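Local coordinates for genome polyprotein (Rhinovirus C, PDB 6KU8) that probably cleaves the viral polyprotein as a 3C cysteine protease and is held here in complex with the inhibitor rupintrivir, at residues Arg90-Glu95 with Gly158-Ile163; Ser101-Ala106 with Ile154-Asn159. All blocks are in the same frame, centred on the assembly; numbering follows the deposited sequence.

Contact 1 of 2, residues Arg90-Glu95 with Gly158-Ile163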
loop_
_atom_site.group_PDB
_atom_site.type_symbol
_atom_site.label_atom_id
_atom_site.label_comp_id
_atom_site.label_asym_id
_atom_site.label_seq_id
_atom_site.Cartn_x
_atom_site.Cartn_y
_atom_site.Cartn_z
ATOM N N ARG A 90 -3.860 11.247 6.382
ATOM C CA ARG A 90 -3.483 10.585 7.632
ATOM C C ARG A 90 -4.660 10.437 8.593
ATOM O O ARG A 90 -4.694 9.492 9.386
ATOM C CB ARG A 90 -2.345 11.354 8.304
ATOM C CG ARG A 90 -0.972 11.057 7.707
ATOM C CD ARG A 90 0.111 11.942 8.328
ATOM N NE ARG A 90 -0.048 13.349 7.950
ATOM C CZ ARG A 90 0.869 14.283 8.175
ATOM N NH1 ARG A 90 2.012 13.954 8.771
ATOM N NH2 ARG A 90 0.655 15.535 7.804
ATOM N N ARG A 91 -5.635 11.346 8.538
ATOM C CA ARG A 91 -6.750 11.281 9.481
ATOM C C ARG A 91 -7.661 10.074 9.235
ATOM O O ARG A 91 -8.473 9.732 10.109
ATOM C CB ARG A 91 -7.550 12.592 9.417
ATOM C CG ARG A 91 -8.886 12.479 8.716
ATOM C CD ARG A 91 -9.507 13.854 8.397
ATOM N NE ARG A 91 -9.134 14.315 7.062
ATOM C CZ ARG A 91 -9.456 15.500 6.555
ATOM N NH1 ARG A 91 -10.164 16.362 7.273
ATOM N NH2 ARG A 91 -9.062 15.829 5.331
ATOM N N PHE A 92 -7.554 9.429 8.071
ATOM C CA PHE A 92 -8.329 8.231 7.753
ATOM C C PHE A 92 -7.554 6.952 8.010
ATOM O O PHE A 92 -8.118 5.860 7.874
ATOM C CB PHE A 92 -8.782 8.258 6.285
ATOM C CG PHE A 92 -9.393 9.561 5.862
ATOM C CD1 PHE A 92 -10.556 10.022 6.453
ATOM C CD2 PHE A 92 -8.807 10.318 4.856
ATOM C CE1 PHE A 92 -11.125 11.221 6.053
ATOM C CE2 PHE A 92 -9.365 11.509 4.450
ATOM C CZ PHE A 92 -10.525 11.967 5.044
ATOM N N ILE A 93 -6.277 7.050 8.381
ATOM C CA ILE A 93 -5.433 5.911 8.641
ATOM C C ILE A 93 -5.605 5.501 10.100
ATOM O O ILE A 93 -5.441 6.368 10.987
ATOM C CB ILE A 93 -3.961 6.214 8.317
ATOM C CG1 ILE A 93 -3.820 6.568 6.827
ATOM C CG2 ILE A 93 -3.054 5.052 8.686
ATOM C CD1 ILE A 93 -2.377 6.762 6.362
ATOM N N PRO A 94 -5.936 4.252 10.409
ATOM C CA PRO A 94 -6.218 3.874 11.798
ATOM C C PRO A 94 -4.991 4.041 12.674
ATOM O O PRO A 94 -3.854 4.024 12.197
ATOM C CB PRO A 94 -6.611 2.395 11.700
ATOM C CG PRO A 94 -7.014 2.197 10.261
ATOM C CD PRO A 94 -6.087 3.106 9.492
ATOM N N GLU A 95 -5.237 4.151 13.985
ATOM C CA GLU A 95 -4.130 4.184 14.931
ATOM C C GLU A 95 -3.654 2.797 15.344
ATOM O O GLU A 95 -2.482 2.638 15.703
ATOM C CB GLU A 95 -4.516 4.999 16.174
ATOM C CG GLU A 95 -4.471 6.499 15.905
ATOM C CD GLU A 95 -4.652 7.329 17.154
ATOM O OE1 GLU A 95 -5.626 7.092 17.900
ATOM O OE2 GLU A 95 -3.813 8.219 17.386
ATOM N N GLY A 158 -13.759 6.700 4.406
ATOM C CA GLY A 158 -13.123 7.211 5.603
ATOM C C GLY A 158 -12.112 6.310 6.283
ATOM O O GLY A 158 -11.573 6.699 7.318
ATOM N N ASN A 159 -11.827 5.118 5.764
ATOM C CA ASN A 159 -10.908 4.209 6.449
ATOM C C ASN A 159 -9.877 3.692 5.453
ATOM O O ASN A 159 -10.226 2.955 4.525
ATOM C CB ASN A 159 -11.666 3.043 7.084
ATOM C CG ASN A 159 -12.764 3.493 8.029
ATOM O OD1 ASN A 159 -12.509 4.230 8.962
ATOM N ND2 ASN A 159 -13.984 3.011 7.807
ATOM N N ILE A 160 -8.618 4.067 5.631
ATOM C CA ILE A 160 -7.545 3.673 4.712
ATOM C C ILE A 160 -6.595 2.793 5.516
ATOM O O ILE A 160 -5.827 3.290 6.347
ATOM C CB ILE A 160 -6.823 4.883 4.097
ATOM C CG1 ILE A 160 -7.823 5.823 3.398
ATOM C CG2 ILE A 160 -5.744 4.405 3.097
ATOM C CD1 ILE A 160 -7.222 7.160 3.001
ATOM N N VAL A 161 -6.645 1.492 5.267
ATOM C CA VAL A 161 -6.323 0.523 6.296
ATOM C C VAL A 161 -5.122 -0.353 5.959
ATOM O O VAL A 161 -4.473 -0.869 6.888
ATOM C CB VAL A 161 -7.591 -0.315 6.571
ATOM C CG1 VAL A 161 -7.424 -1.795 6.305
ATOM C CG2 VAL A 161 -8.201 0.030 7.926
ATOM N N ALA A 162 -4.757 -0.508 4.689
ATOM C CA ALA A 162 -3.602 -1.329 4.331
ATOM C C ALA A 162 -3.249 -1.080 2.871
ATOM O O ALA A 162 -4.030 -0.492 2.124
ATOM C CB ALA A 162 -3.869 -2.827 4.559
ATOM N N ILE A 163 -2.042 -1.504 2.483
ATOM C CA ILE A 163 -1.698 -1.694 1.080
ATOM C C ILE A 163 -1.503 -3.187 0.841
ATOM O O ILE A 163 -0.969 -3.908 1.696
ATOM C CB ILE A 163 -0.454 -0.884 0.656
ATOM C CG1 ILE A 163 0.788 -1.373 1.421
ATOM C CG2 ILE A 163 -0.745 0.636 0.810
ATOM C CD1 ILE A 163 2.108 -0.801 0.896
HETATM O O HOH W 1 -9.820 4.912 9.829
#
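F92 and I160 are joined by a backbone hydrogen bond: I160 N donates to F92 O over 2.9 Å, and the bond is nearly straight (174° at the hydrogen), although the donor stands 45° above the plane of the F92 carbonyl. A water also gives a hydrogen to F92 O at 2.8 Å and bridges to N159 OD1 at 2.9 Å, so two donors grip this one oxygen, while N159 ND2 turns to N156 OD1. A weaker CH···O contact follows, I93 CA lying 3.5 Å from I160 O, and P94 CD approaches the same oxygen to 3.2 Å. F92 CB comes to 3.4 Å from G158 O, and G158, with its positive phi, bends the chain there with ease. Among the apolar contacts, I160 is extended at chi2 (169°), which carries its CD1 to 3.8 Å from F92 CB. The broad F92 ring suits its several neighbours: CD1 nears G158 and CD2 nears I160 CD1, both obliquely, and F9 meets it edge-to-face. Crossing at about a right angle, P94 CG and V161 CG2 press together at 3.4 Å, a tight fit beside a V161 chi1 that is not staggered; proline suits here, offering apolar CG and needing no N-H acceptor. R179 takes the backbone of I93 and P94. The arrangement ties the connection between the two beta-barrels to strand 159-167, as in the chymotrypsin-like fold of 3C proteases.

Contact 2 of 2, residues Ser101-Ala106 with Ile154-Asn159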
loop_
_atom_site.group_PDB
_atom_site.type_symbol
_atom_site.label_atom_id
_atom_site.label_comp_id
_atom_site.label_asym_id
_atom_site.label_seq_id
_atom_site.Cartn_x
_atom_site.Cartn_y
_atom_site.Cartn_z
ATOM N N SER A 101 -15.042 -4.329 8.314
ATOM C CA SER A 101 -15.985 -4.974 7.413
ATOM C C SER A 101 -16.126 -4.170 6.121
ATOM O O SER A 101 -15.819 -2.971 6.060
ATOM C CB SER A 101 -17.357 -5.163 8.091
ATOM O OG SER A 101 -17.913 -3.927 8.485
ATOM N N ASN A 102 -16.548 -4.868 5.068
ATOM C CA ASN A 102 -16.919 -4.244 3.798
ATOM C C ASN A 102 -15.787 -3.385 3.231
ATOM O O ASN A 102 -15.997 -2.269 2.743
ATOM C CB ASN A 102 -18.205 -3.427 3.963
ATOM C CG ASN A 102 -19.346 -4.250 4.538
ATOM O OD1 ASN A 102 -19.722 -4.090 5.697
ATOM N ND2 ASN A 102 -19.899 -5.136 3.729
ATOM N N MET A 103 -14.575 -3.930 3.276
ATOM C CA MET A 103 -13.412 -3.281 2.691
ATOM C C MET A 103 -13.317 -3.551 1.192
ATOM O O MET A 103 -13.818 -4.553 0.674
ATOM C CB MET A 103 -12.133 -3.753 3.382
ATOM C CG MET A 103 -11.839 -3.010 4.675
ATOM S SD MET A 103 -11.401 -1.305 4.279
ATOM C CE MET A 103 -11.768 -0.484 5.839
ATOM N N HIS A 104 -12.627 -2.649 0.499
ATOM C CA HIS A 104 -12.381 -2.754 -0.930
ATOM C C HIS A 104 -10.880 -2.798 -1.197
ATOM O O HIS A 104 -10.080 -2.257 -0.427
ATOM C CB HIS A 104 -12.999 -1.563 -1.691
ATOM C CG HIS A 104 -14.497 -1.585 -1.745
ATOM N ND1 HIS A 104 -15.197 -1.520 -2.932
ATOM C CD2 HIS A 104 -15.426 -1.689 -0.765
ATOM C CE1 HIS A 104 -16.494 -1.574 -2.678
ATOM N NE2 HIS A 104 -16.659 -1.677 -1.372
ATOM N N LEU A 105 -10.500 -3.452 -2.287
ATOM C CA LEU A 105 -9.154 -3.320 -2.836
ATOM C C LEU A 105 -9.254 -2.472 -4.093
ATOM O O LEU A 105 -10.079 -2.756 -4.970
ATOM C CB LEU A 105 -8.533 -4.684 -3.150
ATOM C CG LEU A 105 -7.194 -4.698 -3.921
ATOM C CD1 LEU A 105 -6.197 -3.847 -3.230
ATOM C CD2 LEU A 105 -6.650 -6.122 -4.050
ATOM N N ALA A 106 -8.443 -1.416 -4.171
ATOM C CA ALA A 106 -8.472 -0.522 -5.324
ATOM C C ALA A 106 -7.048 -0.263 -5.782
ATOM O O ALA A 106 -6.158 -0.025 -4.959
ATOM C CB ALA A 106 -9.180 0.803 -5.008
ATOM N N ILE A 154 -6.305 -0.892 0.483
ATOM C CA ILE A 154 -7.387 -1.593 1.141
ATOM C C ILE A 154 -8.105 -0.518 1.958
ATOM O O ILE A 154 -7.561 -0.026 2.903
ATOM C CB ILE A 154 -6.914 -2.729 2.041
ATOM C CG1 ILE A 154 -6.077 -3.755 1.280
ATOM C CG2 ILE A 154 -8.089 -3.345 2.769
ATOM C CD1 ILE A 154 -6.715 -4.406 0.121
ATOM N N ALA A 155 -9.324 -0.203 1.553
ATOM C CA ALA A 155 -10.101 0.861 2.154
ATOM C C ALA A 155 -11.580 0.900 1.851
ATOM O O ALA A 155 -12.049 0.170 1.023
ATOM C CB ALA A 155 -9.543 2.183 1.692
ATOM N N ASN A 156 -12.282 1.735 2.606
ATOM C CA ASN A 156 -13.668 2.081 2.297
ATOM C C ASN A 156 -13.875 3.510 2.788
ATOM O O ASN A 156 -12.917 4.173 3.186
ATOM C CB ASN A 156 -14.645 1.056 2.897
ATOM C CG ASN A 156 -14.598 1.004 4.424
ATOM O OD1 ASN A 156 -14.122 1.932 5.076
ATOM N ND2 ASN A 156 -15.091 -0.090 4.993
ATOM N N THR A 157 -15.110 4.003 2.756
ATOM C CA THR A 157 -15.331 5.418 3.069
ATOM C C THR A 157 -14.735 5.789 4.427
ATOM O O THR A 157 -15.115 5.229 5.463
ATOM C CB THR A 157 -16.829 5.740 3.030
ATOM O OG1 THR A 157 -17.334 5.444 1.725
ATOM C CG2 THR A 157 -17.080 7.227 3.324
ATOM N N GLY A 158 -13.759 6.700 4.406
ATOM C CA GLY A 158 -13.123 7.211 5.603
ATOM C C GLY A 158 -12.112 6.310 6.283
ATOM O O GLY A 158 -11.573 6.699 7.318
ATOM N N ASN A 159 -11.827 5.118 5.764
ATOM C CA ASN A 159 -10.908 4.209 6.449
ATOM C C ASN A 159 -9.877 3.692 5.453
ATOM O O ASN A 159 -10.226 2.955 4.525
ATOM C CB ASN A 159 -11.666 3.043 7.084
ATOM C CG ASN A 159 -12.764 3.493 8.029
ATOM O OD1 ASN A 159 -12.509 4.230 8.962
ATOM N ND2 ASN A 159 -13.984 3.011 7.807
HETATM O O HOH W 2 -15.238 -0.767 7.827
#
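M103 bends at chi2 (-69°), turning its SD back toward the neighbouring strand, and N156 sets CG between its backbone N and carbonyl carbon (chi1 63°). The two side chains cross at about a right angle. They sit where strand 100-107 runs antiparallel to strand 153-156 in the second sheet of this chymotrypsin-like protease, and where strand 153-156 enters the type II turn from N156 to N159. M103 SD lies 3.3 Å from A155 C, and its CE rests 3.5 Å from N156 OD1; the unbranched, flexible thioether thus sets its sulfur against the A155 backbone and ends with CE against the N156 amide. H104 and A155 form a hydrogen-bonded antiparallel pair, with H104 N to A155 O at 2.9 Å and A155 N to H104 O at 3.0 Å. The small A155 shares its sheet face with H104, whose ND1 bonds to D116. On the other face L105 and I154 pack obliquely, their CD1 methyls tight at 3.4 Å, a branched apolar pair suited to a buried layer. G158 takes the turn's third position, where phi is positive. The N156 amide works both ways: OD1 accepts N159 ND2 through an in-plane lone pair, whereas ND2 gives a rather long 3.3 Å bond to N102 O, approaching well above that carbonyl's plane. A water accepts from N156 ND2 and donates to S101 O, each at 2.9 Å.

In the fold
Contacts 1 and 2 lie with centres about 9 Å apart and share G158 and N159, the end of the turn joining strands 153-156 and 159-167. Those strands carry the connection: I154 N probably donates to A162 O (2.8 Å), and V161 N probably to I154 O (3.0 Å). V161 and A162 both face I154, a classic beta bulge. Side chains meet too, V161 CG2 lying 4.2 Å from M103 CE. Contact 1 sets the 90-95 loop against the second strand of the hairpin, and contact 2 joins its first strand to strand 100-107. Contact 2 also comes near the inhibitor: the L105 side chain is about 7 Å from bound rupintrivir.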